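Putative pneumococcal surface protein (Streptococcus pneumoniae, PDB 4CNL) binds choline through a series of choline-binding repeats and so probably attaches to the teichoic acids of the pneumococcal cell wall. Local coordinates at residues Asn24-Ser29 and Tyr53-Asp58; Ser41-Asp46 and Tyr70-Asn75; Glu162-Asp165 and Tyr170-Ala173. All coordinates share one frame; numbering follows the deposited sequence.

Interaction 1: residues Asn24-Ser29 and Tyr53-Asp58. With CHT (choline ion), chain I.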
# COMPACT_ATOMS: atom_id res chain seq x y z
N ASN A 24 20.78 -21.52 -3.45
CA ASN A 24 19.56 -21.11 -4.16
C ASN A 24 18.29 -21.64 -3.52
O ASN A 24 17.44 -22.20 -4.21
CB ASN A 24 19.59 -21.57 -5.61
CG ASN A 24 20.80 -21.09 -6.36
OD1 ASN A 24 20.98 -19.89 -6.54
ND2 ASN A 24 21.63 -22.02 -6.81
N ALA A 25 18.15 -21.46 -2.21
CA ALA A 25 17.01 -22.04 -1.51
C ALA A 25 16.80 -21.41 -0.16
O ALA A 25 17.73 -20.88 0.47
CB ALA A 25 17.20 -23.55 -1.35
N TRP A 26 15.56 -21.49 0.30
CA TRP A 26 15.21 -21.09 1.64
C TRP A 26 15.61 -22.14 2.67
O TRP A 26 15.55 -23.34 2.42
CB TRP A 26 13.71 -20.83 1.75
CG TRP A 26 13.30 -19.62 0.97
CD1 TRP A 26 12.92 -19.58 -0.34
CD2 TRP A 26 13.29 -18.26 1.44
NE1 TRP A 26 12.65 -18.28 -0.71
CE2 TRP A 26 12.87 -17.45 0.36
CE3 TRP A 26 13.58 -17.65 2.67
CZ2 TRP A 26 12.73 -16.07 0.48
CZ3 TRP A 26 13.45 -16.28 2.78
CH2 TRP A 26 13.02 -15.50 1.69
N GLN A 27 16.02 -21.65 3.83
CA GLN A 27 16.13 -22.47 5.03
C GLN A 27 15.46 -21.68 6.14
O GLN A 27 16.00 -20.67 6.62
CB GLN A 27 17.59 -22.79 5.38
CG GLN A 27 17.74 -23.42 6.76
CD GLN A 27 17.00 -24.72 6.89
OE1 GLN A 27 16.77 -25.42 5.90
NE2 GLN A 27 16.63 -25.07 8.11
N GLY A 28 14.27 -22.11 6.53
CA GLY A 28 13.50 -21.37 7.51
C GLY A 28 13.25 -19.98 6.98
O GLY A 28 12.79 -19.82 5.84
N SER A 29 13.57 -18.97 7.78
CA SER A 29 13.34 -17.58 7.42
C SER A 29 14.46 -16.96 6.58
O SER A 29 14.41 -15.78 6.23
CB SER A 29 13.14 -16.75 8.69
OG SER A 29 12.05 -17.26 9.45
N TYR A 53 11.50 -10.78 -2.30
CA TYR A 53 11.61 -10.82 -0.84
C TYR A 53 12.74 -9.92 -0.39
O TYR A 53 13.72 -9.76 -1.12
CB TYR A 53 11.87 -12.24 -0.35
CG TYR A 53 10.76 -13.21 -0.66
CD1 TYR A 53 10.68 -13.84 -1.91
CD2 TYR A 53 9.78 -13.49 0.28
CE1 TYR A 53 9.65 -14.73 -2.19
CE2 TYR A 53 8.76 -14.37 0.01
CZ TYR A 53 8.70 -14.99 -1.22
OH TYR A 53 7.67 -15.87 -1.48
N TYR A 54 12.61 -9.33 0.79
CA TYR A 54 13.70 -8.56 1.38
C TYR A 54 14.26 -9.26 2.59
O TYR A 54 13.56 -9.48 3.58
CB TYR A 54 13.25 -7.15 1.77
CG TYR A 54 14.43 -6.32 2.22
CD1 TYR A 54 15.36 -5.86 1.29
CD2 TYR A 54 14.66 -6.06 3.56
CE1 TYR A 54 16.46 -5.13 1.69
CE2 TYR A 54 15.76 -5.33 3.97
CZ TYR A 54 16.65 -4.86 3.03
OH TYR A 54 17.75 -4.14 3.42
N LEU A 55 15.54 -9.62 2.52
CA LEU A 55 16.21 -10.18 3.69
C LEU A 55 16.80 -9.06 4.54
O LEU A 55 17.57 -8.23 4.05
CB LEU A 55 17.28 -11.19 3.28
CG LEU A 55 16.76 -12.47 2.61
CD1 LEU A 55 15.54 -13.07 3.36
CD2 LEU A 55 16.46 -12.26 1.12
N LYS A 56 16.43 -9.05 5.81
CA LYS A 56 16.86 -8.01 6.75
C LYS A 56 18.32 -8.17 7.16
O LYS A 56 19.03 -9.04 6.65
CB LYS A 56 15.95 -8.02 7.98
CG LYS A 56 14.52 -7.62 7.64
CD LYS A 56 13.60 -7.65 8.86
CE LYS A 56 13.28 -9.07 9.28
NZ LYS A 56 12.34 -9.10 10.44
N SER A 57 18.77 -7.31 8.07
CA SER A 57 20.18 -7.29 8.47
C SER A 57 20.59 -8.56 9.21
O SER A 57 21.77 -8.92 9.24
CB SER A 57 20.47 -6.07 9.35
OG SER A 57 19.78 -6.18 10.59
N ASP A 58 19.63 -9.24 9.82
CA ASP A 58 19.94 -10.50 10.49
C ASP A 58 19.72 -11.68 9.56
O ASP A 58 19.86 -12.83 9.97
CB ASP A 58 19.11 -10.67 11.77
CG ASP A 58 17.61 -10.47 11.55
OD1 ASP A 58 17.11 -10.68 10.42
OD2 ASP A 58 16.93 -10.10 12.52
C4 CHT I . 7.45 -18.01 4.44
C5 CHT I . 7.78 -18.49 3.03
C6 CHT I . 10.09 -18.83 3.50
C7 CHT I . 9.34 -18.44 1.29
C8 CHT I . 9.33 -16.71 2.88
O6 CHT I . 7.59 -19.09 5.36
N1 CHT I . 9.14 -18.12 2.67

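Interaction 2: residues Ser41-Asp46 and Tyr70-Asn75. With CHT (choline ion), chain H; SO4 (sulfate ion), chain L.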
# COMPACT_ATOMS: atom_id res chain seq x y z
N SER A 41 20.44 -7.97 4.16
CA SER A 41 20.17 -6.58 3.77
C SER A 41 20.10 -6.44 2.26
O SER A 41 20.79 -5.61 1.66
CB SER A 41 21.24 -5.66 4.34
OG SER A 41 21.17 -5.68 5.76
N GLU A 42 19.28 -7.27 1.64
CA GLU A 42 19.20 -7.25 0.20
C GLU A 42 17.91 -7.86 -0.29
O GLU A 42 17.26 -8.65 0.43
CB GLU A 42 20.40 -7.98 -0.42
CG GLU A 42 20.39 -9.48 -0.19
CD GLU A 42 21.69 -10.13 -0.63
OE1 GLU A 42 21.95 -10.18 -1.85
OE2 GLU A 42 22.44 -10.58 0.25
N TRP A 43 17.55 -7.48 -1.51
CA TRP A 43 16.40 -7.99 -2.21
C TRP A 43 16.75 -9.22 -3.02
O TRP A 43 17.80 -9.26 -3.67
CB TRP A 43 15.83 -6.92 -3.15
CG TRP A 43 15.14 -5.81 -2.44
CD1 TRP A 43 15.67 -4.61 -2.06
CD2 TRP A 43 13.77 -5.79 -2.05
NE1 TRP A 43 14.71 -3.85 -1.44
CE2 TRP A 43 13.53 -4.55 -1.42
CE3 TRP A 43 12.72 -6.71 -2.16
CZ2 TRP A 43 12.29 -4.21 -0.89
CZ3 TRP A 43 11.48 -6.37 -1.64
CH2 TRP A 43 11.27 -5.12 -1.02
N ILE A 44 15.85 -10.19 -3.02
CA ILE A 44 15.99 -11.41 -3.81
C ILE A 44 14.69 -11.72 -4.54
O ILE A 44 13.62 -11.65 -3.94
CB ILE A 44 16.38 -12.62 -2.91
CG1 ILE A 44 17.86 -12.56 -2.53
CG2 ILE A 44 16.03 -13.93 -3.59
CD1 ILE A 44 18.78 -12.86 -3.68
N TYR A 45 14.77 -12.04 -5.83
CA TYR A 45 13.61 -12.55 -6.53
C TYR A 45 13.64 -14.07 -6.55
O TYR A 45 14.59 -14.69 -7.05
CB TYR A 45 13.52 -12.02 -7.97
CG TYR A 45 12.20 -12.37 -8.62
CD1 TYR A 45 11.08 -11.56 -8.44
CD2 TYR A 45 12.06 -13.52 -9.38
CE1 TYR A 45 9.87 -11.88 -9.02
CE2 TYR A 45 10.84 -13.85 -9.96
CZ TYR A 45 9.75 -13.02 -9.78
OH TYR A 45 8.53 -13.35 -10.36
N ASP A 46 12.59 -14.68 -6.00
CA ASP A 46 12.48 -16.13 -6.00
C ASP A 46 11.60 -16.55 -7.17
O ASP A 46 10.40 -16.28 -7.18
CB ASP A 46 11.90 -16.63 -4.68
CG ASP A 46 12.08 -18.13 -4.51
OD1 ASP A 46 11.90 -18.85 -5.50
OD2 ASP A 46 12.40 -18.58 -3.39
N TYR A 70 8.47 0.11 -0.37
CA TYR A 70 7.97 -1.22 -0.71
C TYR A 70 7.35 -1.92 0.50
O TYR A 70 7.82 -1.74 1.62
CB TYR A 70 9.11 -2.06 -1.30
CG TYR A 70 9.74 -1.39 -2.49
CD1 TYR A 70 9.10 -1.38 -3.72
CD2 TYR A 70 10.97 -0.75 -2.39
CE1 TYR A 70 9.66 -0.76 -4.81
CE2 TYR A 70 11.54 -0.12 -3.49
CZ TYR A 70 10.87 -0.13 -4.70
OH TYR A 70 11.41 0.48 -5.80
N TYR A 71 6.30 -2.70 0.27
CA TYR A 71 5.65 -3.38 1.38
C TYR A 71 5.77 -4.90 1.25
O TYR A 71 5.41 -5.48 0.23
CB TYR A 71 4.17 -2.98 1.47
CG TYR A 71 3.49 -3.50 2.72
CD1 TYR A 71 3.66 -2.86 3.94
CD2 TYR A 71 2.68 -4.63 2.68
CE1 TYR A 71 3.06 -3.33 5.09
CE2 TYR A 71 2.07 -5.11 3.82
CZ TYR A 71 2.27 -4.46 5.03
OH TYR A 71 1.67 -4.93 6.18
N LEU A 72 6.28 -5.54 2.30
CA LEU A 72 6.34 -6.99 2.34
C LEU A 72 5.11 -7.52 3.07
O LEU A 72 4.84 -7.16 4.22
CB LEU A 72 7.62 -7.45 3.05
CG LEU A 72 8.97 -7.13 2.39
CD1 LEU A 72 8.97 -7.46 0.90
CD2 LEU A 72 9.40 -5.68 2.63
N LYS A 73 4.35 -8.38 2.38
CA LYS A 73 3.11 -8.92 2.94
C LYS A 73 3.40 -9.94 4.06
O LYS A 73 4.56 -10.18 4.40
CB LYS A 73 2.27 -9.52 1.82
CG LYS A 73 1.92 -8.47 0.75
CD LYS A 73 0.97 -9.01 -0.32
CE LYS A 73 1.70 -9.95 -1.27
NZ LYS A 73 0.73 -10.53 -2.25
N SER A 74 2.35 -10.52 4.64
CA SER A 74 2.53 -11.39 5.80
C SER A 74 3.31 -12.66 5.44
O SER A 74 3.92 -13.28 6.32
CB SER A 74 1.18 -11.77 6.41
OG SER A 74 0.40 -12.49 5.48
N ASN A 75 3.28 -13.05 4.16
CA ASN A 75 4.03 -14.22 3.68
C ASN A 75 5.42 -13.84 3.16
O ASN A 75 6.12 -14.67 2.59
CB ASN A 75 3.25 -14.97 2.59
CG ASN A 75 2.93 -14.12 1.36
OD1 ASN A 75 3.36 -12.97 1.25
ND2 ASN A 75 2.17 -14.68 0.44
C4 CHT H . 14.24 -2.11 -6.12
C5 CHT H . 12.96 -2.76 -6.66
C6 CHT H . 11.58 -4.67 -6.50
C7 CHT H . 13.86 -4.82 -5.95
C8 CHT H . 12.37 -3.65 -4.54
O6 CHT H . 14.41 -0.82 -6.70
N1 CHT H . 12.69 -3.98 -5.91
S SO4 L . 0.13 -13.97 -2.60
O1 SO4 L . 0.60 -15.33 -2.35
O2 SO4 L . -1.33 -13.95 -2.55
O3 SO4 L . 0.65 -13.06 -1.59
O4 SO4 L . 0.59 -13.54 -3.92

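Interaction 3: residues Glu162-Asp165 and Tyr170-Ala173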
# COMPACT_ATOMS: atom_id res chain seq x y z
N GLU A 162 -24.10 27.08 -7.29
CA GLU A 162 -24.82 26.50 -8.41
C GLU A 162 -26.04 25.75 -7.90
O GLU A 162 -26.16 25.46 -6.71
CB GLU A 162 -23.92 25.56 -9.23
CG GLU A 162 -23.29 24.42 -8.45
CD GLU A 162 -22.24 23.67 -9.26
OE1 GLU A 162 -22.57 23.25 -10.40
OE2 GLU A 162 -21.10 23.51 -8.78
N TRP A 163 -26.96 25.49 -8.83
CA TRP A 163 -28.12 24.67 -8.54
C TRP A 163 -27.77 23.21 -8.81
O TRP A 163 -27.20 22.88 -9.85
CB TRP A 163 -29.30 25.12 -9.40
CG TRP A 163 -29.82 26.44 -8.95
CD1 TRP A 163 -29.38 27.67 -9.35
CD2 TRP A 163 -30.85 26.67 -7.99
NE1 TRP A 163 -30.09 28.66 -8.70
CE2 TRP A 163 -30.99 28.07 -7.86
CE3 TRP A 163 -31.67 25.83 -7.23
CZ2 TRP A 163 -31.93 28.64 -7.00
CZ3 TRP A 163 -32.60 26.40 -6.38
CH2 TRP A 163 -32.71 27.79 -6.26
N VAL A 164 -28.11 22.34 -7.87
CA VAL A 164 -27.71 20.94 -7.94
C VAL A 164 -28.86 19.99 -7.64
O VAL A 164 -29.91 20.41 -7.14
CB VAL A 164 -26.58 20.61 -6.93
CG1 VAL A 164 -25.36 21.51 -7.16
CG2 VAL A 164 -27.09 20.74 -5.50
N ASP A 165 -28.63 18.71 -7.93
CA ASP A 165 -29.53 17.62 -7.57
C ASP A 165 -30.88 17.80 -8.25
O ASP A 165 -31.89 18.09 -7.61
CB ASP A 165 -29.70 17.54 -6.04
CG ASP A 165 -30.40 16.29 -5.59
OD1 ASP A 165 -30.67 15.41 -6.44
OD2 ASP A 165 -30.68 16.18 -4.38
N TYR A 170 -29.94 25.05 -4.10
CA TYR A 170 -28.88 26.01 -4.37
C TYR A 170 -27.79 25.92 -3.32
O TYR A 170 -28.04 26.08 -2.11
CB TYR A 170 -29.44 27.44 -4.43
CG TYR A 170 -28.32 28.46 -4.55
CD1 TYR A 170 -27.71 28.71 -5.78
CD2 TYR A 170 -27.86 29.14 -3.43
CE1 TYR A 170 -26.67 29.62 -5.89
CE2 TYR A 170 -26.81 30.05 -3.53
CZ TYR A 170 -26.23 30.28 -4.76
OH TYR A 170 -25.19 31.19 -4.86
N VAL A 171 -26.56 25.66 -3.76
CA VAL A 171 -25.45 25.77 -2.83
C VAL A 171 -24.69 27.06 -3.08
O VAL A 171 -24.44 27.44 -4.22
CB VAL A 171 -24.49 24.57 -2.93
CG1 VAL A 171 -25.20 23.30 -2.47
CG2 VAL A 171 -23.98 24.40 -4.35
N GLY A 172 -24.35 27.76 -2.00
CA GLY A 172 -23.61 29.01 -2.11
C GLY A 172 -22.16 28.80 -2.50
O GLY A 172 -21.73 27.66 -2.70
N ALA A 173 -21.41 29.89 -2.64
CA ALA A 173 -20.01 29.78 -3.05
C ALA A 173 -19.19 28.92 -2.09
O ALA A 173 -18.21 28.29 -2.52
CB ALA A 173 -19.39 31.16 -3.18

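Interaction 1: residues Asn24-Ser29 and Tyr53-Asp58
W26 and Y53 meet because both side chains set CG opposite the carbonyl carbon and beside the backbone N (chi1 -68° and -63°), on CB atoms that already point toward the other segment. The indole thereby lays the rim of its six-membered ring on the phenol: CZ2 of W26 is 3.7 Å from CG of Y53, over the ring face but displaced toward the CB end. With centroids 5.1 Å apart and planes at 70°, the pair is T-shaped (edge-to-face), W26 giving the edge. L55 approaches the same rim obliquely, its CD1 lying 3.9 Å from CZ3 of W26.

This corner is one wall of a choline pocket. Methyl C7 of the bound choline sits over one indole face, 3.8 Å from CE2 of W26, while C6 lies 3.8 Å from CE3 of the same ring. C8 reaches CE2 of Y53 at 3.7 Å, and O of G28 faces C6 at a similar range. Such an aromatic box around the trimethylammonium is the hallmark of choline-binding repeats; Y49, Y61 and N75 also line this pocket. The indole's rotation is further fixed by NE1, which donates to OD2 of D46.

Around the contact, strand 25-27 pairs with strand 30-32, whose Y31 meets W26 edge-to-face, while Y53 and L55 belong to strand 51-55, the partner of strand 42-46.

Interaction 2: residues Ser41-Asp46 and Tyr70-Asn75
W43 packs against Y70 and L72 in an apolar contact between consecutive beta hairpins: W43 stands on strand 42-46, its two partners on strand 70-72, and the main chains stay well apart, so side chains alone span the distance. The evidence is at the outer end of the indole. CH2 of W43 is 3.8 Å from CB of Y70, and CZ3 of W43 is 3.7 Å from CD1 of L72, the W43 and L72 side chains reaching toward each other from opposite directions. The two aromatic rings lie obliquely, centroids 5.6 Å apart and planes at 76°, an arrangement that is neither a stack nor a T.

The splayed rings are the walls of a choline site, the recurrent feature of the choline-binding repeat fold, in which neighbouring hairpins contribute aromatics to one pocket. A single methyl, C8, is centred over a face of both: it is 3.4 Å from CE2 of W43 and 3.8 Å from CZ of Y70. This places the ammonium head where cation-pi attraction is expected from either ring. At the other end of the ligand, O6 makes a weak hydrogen bond, 3.4 Å long, with OH of Y70. W52 and M78 complete the pocket, and both also touch W43.

Beyond the strand, K73 and N75 grip a sulfate that probably came from the crystallisation liquor. The lysine chain bends at chi3 (-74°) and brings NZ of K73 to 2.6 Å from sulfate O3; NZ also forms a salt bridge with E82. ND2 of N75 donates to that same O3 at 3.0 Å with an N-H...O angle of 154°, while OD1 of N75 accepts from the backbone N of K77.

Interaction 3: residues Glu162-Asp165 and Tyr170-Ala173
E162 and W163 pair with V171 and Y170 in a two-stranded antiparallel beta hairpin, strands 162-164 and 169-171, within a choline-binding repeat near the C terminus. Its backbone bonds define the register. E162 and V171 form the hydrogen-bonded pair: N of V171 donates to O of E162 at 3.0 Å and 163°, and N of E162 donates to O of V171 at 3.1 Å. W163 and Y170 are the adjoining non-hydrogen-bonded pair.

The aromatic contact lies on the sheet face that carries W163 and Y170. CB of Y170 sits 3.6 Å from the centroid of the W163 six-membered ring and only 4° off its normal, a CH-pi contact over the indole face. A chi1 of 173°, which turns CG of Y170 away from its own N, carries the phenol past the five-membered ring, with CD1 of Y170 3.8 Å from NE1 of W163; the two rings meet obliquely. OH of Y170 is hydrogen-bonded to OD1 of N161.

The polar end of E162 is held from outside the pair of segments: OE1 forms a salt bridge with K153 of the preceding hairpin, and OE2 accepts from the backbone N of V160.

On the side of E162 and V171 the packing is largely apolar. V164 lies beside V171, with CG1 of V164 4.3 Å from CG2 of V171, and both valines also rest on W146 and A159. The methylene CG of E162 lies 4.2 Å from CG2 of V171, a methyl held close over the pairing backbone, 3.4 Å from O of E162.

How the interactions relate
From the N terminus, interaction 1 opens first and closes at strand 51-55, after 23 residues that include strands 30-32 and 42-46. Interaction 2 begins inside that stretch of chain, at 41-46, and closes beyond it at 70-75, so the two cross along the chain. Their centres are about 9 Å apart, and they share the hairpin of strands 42-46 and 51-55: N of Y53 hydrogen-bonds to O of I44 (2.8 Å), and O of Y53 packs on CE3 of W43. Together they link three successive hairpins, 25-32, 42-55 and 65-72. Interaction 3 comes later, in series with both, and closes a tight hairpin, with four residues between its segments. Its centre is about 59 Å from that of interaction 1, across the elongated chain.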